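Local atomic coordinates of GNA33 (Neisseria gonorrhoeae FA 1090, PDB entry 2G5D), a protein that probably cleaves peptidoglycan as a lytic transglycosylase, cutting between N-acetylmuramic acid and N-acetylglucosamine and leaving a 1,6-anhydro end. Residues P139-P144 against P310-F315; G328-P333 against M371-G376. All coordinates share one frame; numbering follows the deposited sequence.

Contact 1 (139-144 with 310-315) lies almost wholly in the interior of the MltA-specific insert, whereas contact 2 (328-333 with 371-376), whose strand segment belongs to the 3D domain, is only partly buried. Their centres are 21 Å apart and they do not touch, and along the chain contact 1 closes before contact 2 opens. The first joins two strand ends, largely through aromatic rings, prolines and isoleucines, with a single direct backbone hydrogen bond and two waters. The second sets a tight turn against a strand; polar bonds to a carboxylate and a carbonyl dominate there, and apolar contact is limited to a few methyl and methylene groups.

Contact 1 of 2, residues P139-P144 against P310-F315; sequences PIYGIP and PSYIFF
Tyr141 and the loop after it, at the end of strand 138-141, meet the aromatic start of strand 313-317 inside the MltA-specific insert, where the first strand pairs with strand 227-231 and the second with strand 255-263. The short strand segments run at 89° to each other, so extended pairing gives way to one direct bond: Phe315 N donates to Tyr141 O (3.2 Å, N-H...O angle 161°), in the carbonyl plane on a lone pair. Water 2 grips the same oxygen, donating to Tyr141 O at 2.7 Å and also to Ile313 O, so that it bridges the two carbonyls. Next along, Gly142, with no side chain, lets the backbones come close, and its CA makes a C-H...O contact of 3.1 Å with Phe315 O.

Phe314 carries the largest share of the packing. With CG beside its backbone N (chi1 -57°), its ring reaches the 142-144 loop and takes the Pro144 ring over one face, a CH-pi contact in which Pro144 CD sits 3.8 Å from the centroid of the Phe314 ring. Gly142 O approaches the same ring obliquely, 3.4 Å from Phe314 CD2, while Phe147 adds an edge-to-face contact. Tyr312 sends its hydroxyl to the edge of the Tyr141 ring, near the ring plane, with Tyr312 OH 3.6 Å from Tyr141 CD1. Water 1 lies 2.8 Å from Tyr312 OH and bonds weakly to Pro139 O. Beyond the backbone bond, the Ile140 methyl CG2 packs 3.8 Å from Phe315 CD1. Two strand ends thus cross at nearly a right angle in the insert domain, joined by one bond, a shared water and an aromatic core packed against helices 213-217 and 234-243.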
ATOM      1  N   PRO A 139       7.684  12.027 -18.416  1.00 30.22           N
ATOM      2  CA  PRO A 139       6.409  12.514 -17.875  1.00 30.35           C
ATOM      3  C   PRO A 139       5.716  11.540 -16.901  1.00 29.93           C
ATOM      4  O   PRO A 139       5.693  10.329 -17.143  1.00 30.11           O
ATOM      5  CB  PRO A 139       5.553  12.705 -19.136  1.00 30.21           C
ATOM      6  CG  PRO A 139       6.140  11.775 -20.130  1.00 30.58           C
ATOM      7  CD  PRO A 139       7.605  11.795 -19.869  1.00 30.40           C
ATOM      8  N   ILE A 140       5.181  12.080 -15.804  1.00 29.40           N
ATOM      9  CA  ILE A 140       4.282  11.342 -14.904  1.00 29.01           C
ATOM     10  C   ILE A 140       2.890  11.781 -15.292  1.00 28.99           C
ATOM     11  O   ILE A 140       2.571  12.969 -15.225  1.00 28.93           O
ATOM     12  CB  ILE A 140       4.513  11.663 -13.382  1.00 29.36           C
ATOM     13  CG1 ILE A 140       5.821  11.067 -12.846  1.00 29.44           C
ATOM     14  CG2 ILE A 140       3.340  11.113 -12.495  1.00 28.47           C
ATOM     15  CD1 ILE A 140       7.078  11.500 -13.519  1.00 28.16           C
ATOM     16  N   TYR A 141       2.067  10.827 -15.710  1.00 28.86           N
ATOM     17  CA  TYR A 141       0.717  11.123 -16.160  1.00 28.88           C
ATOM     18  C   TYR A 141      -0.333  10.918 -15.074  1.00 29.00           C
ATOM     19  O   TYR A 141      -0.262   9.966 -14.292  1.00 29.25           O
ATOM     20  CB  TYR A 141       0.334  10.240 -17.350  1.00 28.46           C
ATOM     21  CG  TYR A 141       1.189  10.384 -18.576  1.00 28.76           C
ATOM     22  CD1 TYR A 141       2.176   9.450 -18.855  1.00 27.59           C
ATOM     23  CD2 TYR A 141       0.968  11.419 -19.497  1.00 27.98           C
ATOM     24  CE1 TYR A 141       2.959   9.552 -19.992  1.00 30.47           C
ATOM     25  CE2 TYR A 141       1.738  11.529 -20.654  1.00 28.38           C
ATOM     26  CZ  TYR A 141       2.730  10.594 -20.895  1.00 29.44           C
ATOM     27  OH  TYR A 141       3.512  10.686 -22.013  1.00 28.40           O
ATOM     28  N   GLY A 142      -1.311  11.817 -15.050  1.00 29.18           N
ATOM     29  CA  GLY A 142      -2.540  11.602 -14.311  1.00 29.75           C
ATOM     30  C   GLY A 142      -3.526  10.844 -15.173  1.00 30.14           C
ATOM     31  O   GLY A 142      -3.170  10.369 -16.254  1.00 30.93           O
ATOM     32  N   ILE A 143      -4.760  10.714 -14.695  1.00 30.31           N
ATOM     33  CA  ILE A 143      -5.817  10.044 -15.458  1.00 30.60           C
ATOM     34  C   ILE A 143      -6.041  10.708 -16.836  1.00 30.75           C
ATOM     35  O   ILE A 143      -6.384  11.893 -16.913  1.00 31.13           O
ATOM     36  CB  ILE A 143      -7.141   9.940 -14.650  1.00 30.47           C
ATOM     37  CG1 ILE A 143      -6.943   9.038 -13.426  1.00 29.94           C
ATOM     38  CG2 ILE A 143      -8.279   9.410 -15.532  1.00 30.90           C
ATOM     39  CD1 ILE A 143      -7.938   9.280 -12.303  1.00 30.47           C
ATOM     40  N   PRO A 144      -5.831   9.943 -17.923  1.00 30.37           N
ATOM     41  CA  PRO A 144      -5.991  10.441 -19.295  1.00 30.59           C
ATOM     42  C   PRO A 144      -7.381  11.008 -19.599  1.00 30.44           C
ATOM     43  O   PRO A 144      -8.355  10.677 -18.920  1.00 30.63           O
ATOM     44  CB  PRO A 144      -5.723   9.202 -20.149  1.00 30.25           C
ATOM     45  CG  PRO A 144      -4.904   8.328 -19.296  1.00 30.17           C
ATOM     46  CD  PRO A 144      -5.401   8.536 -17.907  1.00 30.42           C
ATOM     47  N   PRO A 310       2.863  -4.787 -18.609  1.00 28.92           N
ATOM     48  CA  PRO A 310       1.848  -3.960 -19.302  1.00 28.97           C
ATOM     49  C   PRO A 310       1.003  -3.088 -18.354  1.00 29.31           C
ATOM     50  O   PRO A 310       0.319  -2.150 -18.802  1.00 29.28           O
ATOM     51  CB  PRO A 310       0.975  -4.997 -20.030  1.00 29.40           C
ATOM     52  CG  PRO A 310       1.123  -6.244 -19.241  1.00 28.93           C
ATOM     53  CD  PRO A 310       2.509  -6.221 -18.631  1.00 29.08           C
ATOM     54  N   SER A 311       1.054  -3.412 -17.060  1.00 28.88           N
ATOM     55  CA  SER A 311       0.430  -2.617 -16.001  1.00 28.48           C
ATOM     56  C   SER A 311       0.991  -1.192 -15.961  1.00 27.98           C
ATOM     57  O   SER A 311       2.173  -0.987 -16.173  1.00 27.50           O
ATOM     58  CB  SER A 311       0.653  -3.301 -14.649  1.00 28.13           C
ATOM     59  OG  SER A 311       0.106  -2.535 -13.593  1.00 30.57           O
ATOM     60  N   TYR A 312       0.131  -0.215 -15.702  1.00 27.83           N
ATOM     61  CA  TYR A 312       0.534   1.186 -15.686  1.00 28.55           C
ATOM     62  C   TYR A 312      -0.354   1.929 -14.726  1.00 28.46           C
ATOM     63  O   TYR A 312      -1.587   1.784 -14.756  1.00 28.58           O
ATOM     64  CB  TYR A 312       0.431   1.810 -17.083  1.00 28.92           C
ATOM     65  CG  TYR A 312       1.302   3.021 -17.295  1.00 28.35           C
ATOM     66  CD1 TYR A 312       2.617   2.882 -17.768  1.00 29.26           C
ATOM     67  CD2 TYR A 312       0.821   4.297 -17.044  1.00 27.68           C
ATOM     68  CE1 TYR A 312       3.428   3.981 -17.966  1.00 28.73           C
ATOM     69  CE2 TYR A 312       1.621   5.417 -17.245  1.00 28.96           C
ATOM     70  CZ  TYR A 312       2.923   5.250 -17.708  1.00 30.05           C
ATOM     71  OH  TYR A 312       3.723   6.353 -17.929  1.00 29.83           O
ATOM     72  N   ILE A 313       0.274   2.705 -13.859  1.00 28.47           N
ATOM     73  CA  ILE A 313      -0.450   3.398 -12.809  1.00 28.57           C
ATOM     74  C   ILE A 313      -0.550   4.868 -13.176  1.00 28.14           C
ATOM     75  O   ILE A 313       0.413   5.468 -13.665  1.00 28.84           O
ATOM     76  CB  ILE A 313       0.178   3.141 -11.398  1.00 29.05           C
ATOM     77  CG1 ILE A 313      -0.192   1.742 -10.904  1.00 29.99           C
ATOM     78  CG2 ILE A 313      -0.347   4.117 -10.350  1.00 28.18           C
ATOM     79  CD1 ILE A 313       0.706   0.650 -11.395  1.00 33.65           C
ATOM     80  N   PHE A 314      -1.740   5.418 -12.998  1.00 27.73           N
ATOM     81  CA  PHE A 314      -1.973   6.848 -13.138  1.00 27.53           C
ATOM     82  C   PHE A 314      -2.043   7.501 -11.756  1.00 27.64           C
ATOM     83  O   PHE A 314      -2.459   6.886 -10.784  1.00 26.58           O
ATOM     84  CB  PHE A 314      -3.221   7.115 -13.992  1.00 27.50           C
ATOM     85  CG  PHE A 314      -3.140   6.489 -15.355  1.00 27.52           C
ATOM     86  CD1 PHE A 314      -3.841   5.320 -15.642  1.00 27.08           C
ATOM     87  CD2 PHE A 314      -2.303   7.031 -16.336  1.00 27.46           C
ATOM     88  CE1 PHE A 314      -3.756   4.729 -16.889  1.00 26.63           C
ATOM     89  CE2 PHE A 314      -2.203   6.437 -17.600  1.00 27.11           C
ATOM     90  CZ  PHE A 314      -2.923   5.281 -17.873  1.00 27.82           C
ATOM     91  N   PHE A 315      -1.578   8.740 -11.685  1.00 28.70           N
ATOM     92  CA  PHE A 315      -1.375   9.414 -10.420  1.00 29.74           C
ATOM     93  C   PHE A 315      -2.202  10.692 -10.309  1.00 30.34           C
ATOM     94  O   PHE A 315      -2.858  11.105 -11.265  1.00 29.79           O
ATOM     95  CB  PHE A 315       0.118   9.725 -10.227  1.00 29.97           C
ATOM     96  CG  PHE A 315       0.993   8.500 -10.085  1.00 30.19           C
ATOM     97  CD1 PHE A 315       1.687   7.996 -11.184  1.00 29.59           C
ATOM     98  CD2 PHE A 315       1.146   7.868  -8.841  1.00 30.04           C
ATOM     99  CE1 PHE A 315       2.509   6.871 -11.059  1.00 29.50           C
ATOM    100  CE2 PHE A 315       1.975   6.745  -8.707  1.00 29.14           C
ATOM    101  CZ  PHE A 315       2.640   6.242  -9.819  1.00 28.89           C
TER
HETATM  102  O   HOH W   1       4.169   7.803 -15.540  1.00 45.84           O
HETATM  103  O   HOH W   2       1.401   7.892 -14.654  1.00 26.68           O

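Contact 2 of 2, residues G328-P333 against M371-G376; sequences GALGTP and MAQDTG
Asp374 reaches across to Gly328 and Ala329 from strand 365-375. Its CB stays 4.1 Å from Ala329 N; with CG anti to the backbone N (chi1 -156°), the carboxylate is brought up to the turn, where Asp374 CG comes within 3.6 Å of Gly328 CA. Gly328 has no side chain to hinder this approach. At the tip, OD1 lies farther off, while Asp374 OD2 accepts from Ala329 N at 2.7 Å, the donor standing 40° out of the carboxylate plane. OD2 also takes a weak bond from Thr375 N, which may help to limit the rotation of the group.

The donors belong to a type I beta turn, Gly328 to Gly331, closed by Gly331 N to Gly328 O at 2.8 Å. It sits against a strand of the 3D domain, a domain related to the double-psi beta-barrels. The N-H of Leu330, third residue of the turn, donates to Gln373 O (3.0 Å, 154° at the hydrogen), and water 3 donates to the same oxygen and to Thr332 O. The Leu330 side chain lies obliquely across that of Gln373, with Leu330 CD2 3.6 Å from Gln373 CG, and beyond it Gln373 NE2 is hydrogen-bonded to Ser64 O of helix 58-72.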
ATOM      1  N   GLY A 328      -3.355   5.076   2.102  1.00 32.66           N
ATOM      2  CA  GLY A 328      -3.576   3.632   2.012  1.00 31.39           C
ATOM      3  C   GLY A 328      -5.034   3.214   1.869  1.00 30.94           C
ATOM      4  O   GLY A 328      -5.906   4.041   1.568  1.00 30.12           O
ATOM      5  N   ALA A 329      -5.286   1.923   2.094  1.00 29.90           N
ATOM      6  CA  ALA A 329      -6.607   1.309   1.920  1.00 29.74           C
ATOM      7  C   ALA A 329      -7.691   1.952   2.791  1.00 29.51           C
ATOM      8  O   ALA A 329      -8.848   2.002   2.395  1.00 29.05           O
ATOM      9  CB  ALA A 329      -6.536  -0.165   2.204  1.00 29.06           C
ATOM     10  N   LEU A 330      -7.299   2.433   3.975  1.00 29.43           N
ATOM     11  CA  LEU A 330      -8.212   3.144   4.875  1.00 29.05           C
ATOM     12  C   LEU A 330      -8.570   4.554   4.362  1.00 29.18           C
ATOM     13  O   LEU A 330      -9.533   5.192   4.839  1.00 29.16           O
ATOM     14  CB  LEU A 330      -7.621   3.185   6.298  1.00 28.97           C
ATOM     15  CG  LEU A 330      -8.323   3.811   7.516  1.00 29.77           C
ATOM     16  CD1 LEU A 330      -9.778   3.355   7.661  1.00 30.13           C
ATOM     17  CD2 LEU A 330      -7.520   3.515   8.806  1.00 27.74           C
ATOM     18  N   GLY A 331      -7.801   5.039   3.388  1.00 28.87           N
ATOM     19  CA  GLY A 331      -8.095   6.334   2.761  1.00 28.60           C
ATOM     20  C   GLY A 331      -7.439   7.478   3.508  1.00 28.72           C
ATOM     21  O   GLY A 331      -7.799   8.651   3.315  1.00 28.26           O
ATOM     22  N   THR A 332      -6.486   7.125   4.373  1.00 28.24           N
ATOM     23  CA  THR A 332      -5.786   8.083   5.230  1.00 28.96           C
ATOM     24  C   THR A 332      -4.264   8.004   5.026  1.00 29.06           C
ATOM     25  O   THR A 332      -3.741   6.951   4.631  1.00 29.61           O
ATOM     26  CB  THR A 332      -6.145   7.904   6.754  1.00 28.99           C
ATOM     27  OG1 THR A 332      -5.797   6.578   7.193  1.00 28.70           O
ATOM     28  CG2 THR A 332      -7.636   8.171   6.995  1.00 28.64           C
ATOM     29  N   PRO A 333      -3.549   9.124   5.270  1.00 29.91           N
ATOM     30  CA  PRO A 333      -2.084   9.152   5.105  1.00 29.76           C
ATOM     31  C   PRO A 333      -1.247   8.285   6.094  1.00 29.84           C
ATOM     32  O   PRO A 333      -1.383   8.394   7.319  1.00 29.80           O
ATOM     33  CB  PRO A 333      -1.753  10.652   5.225  1.00 29.83           C
ATOM     34  CG  PRO A 333      -2.891  11.251   6.009  1.00 29.59           C
ATOM     35  CD  PRO A 333      -4.101  10.451   5.640  1.00 29.35           C
ATOM     36  N   MET A 371      -0.371   0.653  13.223  1.00 26.08           N
ATOM     37  CA  MET A 371      -1.767   0.661  12.810  1.00 26.82           C
ATOM     38  C   MET A 371      -1.919  -0.029  11.460  1.00 27.39           C
ATOM     39  O   MET A 371      -1.170   0.235  10.524  1.00 26.52           O
ATOM     40  CB  MET A 371      -2.314   2.092  12.779  1.00 25.16           C
ATOM     41  CG  MET A 371      -2.081   2.873  14.094  1.00 25.59           C
ATOM     42  SD  MET A 371      -3.013   2.238  15.508  1.00 27.95           S
ATOM     43  CE  MET A 371      -1.649   2.125  16.663  1.00 26.15           C
ATOM     44  N   ALA A 372      -2.889  -0.939  11.396  1.00 28.94           N
ATOM     45  CA  ALA A 372      -3.199  -1.716  10.203  1.00 29.80           C
ATOM     46  C   ALA A 372      -4.175  -0.923   9.340  1.00 30.51           C
ATOM     47  O   ALA A 372      -5.409  -1.031   9.484  1.00 32.11           O
ATOM     48  CB  ALA A 372      -3.792  -3.041  10.607  1.00 29.75           C
ATOM     49  N   GLN A 373      -3.620  -0.096   8.465  1.00 30.22           N
ATOM     50  CA  GLN A 373      -4.396   0.928   7.773  1.00 29.27           C
ATOM     51  C   GLN A 373      -4.333   0.778   6.251  1.00 29.60           C
ATOM     52  O   GLN A 373      -4.854   1.616   5.500  1.00 29.76           O
ATOM     53  CB  GLN A 373      -3.887   2.298   8.192  1.00 28.34           C
ATOM     54  CG  GLN A 373      -4.160   2.661   9.644  1.00 29.81           C
ATOM     55  CD  GLN A 373      -3.496   3.967  10.030  1.00 29.91           C
ATOM     56  OE1 GLN A 373      -2.591   4.420   9.345  1.00 30.10           O
ATOM     57  NE2 GLN A 373      -3.938   4.571  11.135  1.00 29.66           N
ATOM     58  N   ASP A 374      -3.707  -0.306   5.796  1.00 30.02           N
ATOM     59  CA  ASP A 374      -3.502  -0.534   4.379  1.00 29.80           C
ATOM     60  C   ASP A 374      -3.595  -2.024   4.049  1.00 29.94           C
ATOM     61  O   ASP A 374      -3.555  -2.874   4.950  1.00 30.45           O
ATOM     62  CB  ASP A 374      -2.148   0.042   3.975  1.00 29.47           C
ATOM     63  CG  ASP A 374      -2.061   0.397   2.477  1.00 30.22           C
ATOM     64  OD1 ASP A 374      -0.930   0.613   2.015  1.00 30.14           O
ATOM     65  OD2 ASP A 374      -3.098   0.455   1.765  1.00 32.40           O
ATOM     66  N   THR A 375      -3.725  -2.306   2.754  1.00 29.57           N
ATOM     67  CA  THR A 375      -3.808  -3.641   2.175  1.00 29.44           C
ATOM     68  C   THR A 375      -2.900  -3.712   0.941  1.00 29.84           C
ATOM     69  O   THR A 375      -2.558  -2.684   0.364  1.00 29.50           O
ATOM     70  CB  THR A 375      -5.241  -3.947   1.683  1.00 29.76           C
ATOM     71  OG1 THR A 375      -5.636  -2.951   0.734  1.00 30.22           O
ATOM     72  CG2 THR A 375      -6.234  -3.955   2.808  1.00 29.19           C
ATOM     73  N   GLY A 376      -2.520  -4.921   0.526  1.00 30.21           N
ATOM     74  CA  GLY A 376      -1.870  -5.127  -0.782  1.00 30.48           C
ATOM     75  C   GLY A 376      -2.399  -6.373  -1.478  1.00 30.93           C
ATOM     76  O   GLY A 376      -2.947  -7.255  -0.821  1.00 31.32           O
TER
HETATM   77  O   HOH W   3      -4.782   4.374   4.859  1.00 23.51           O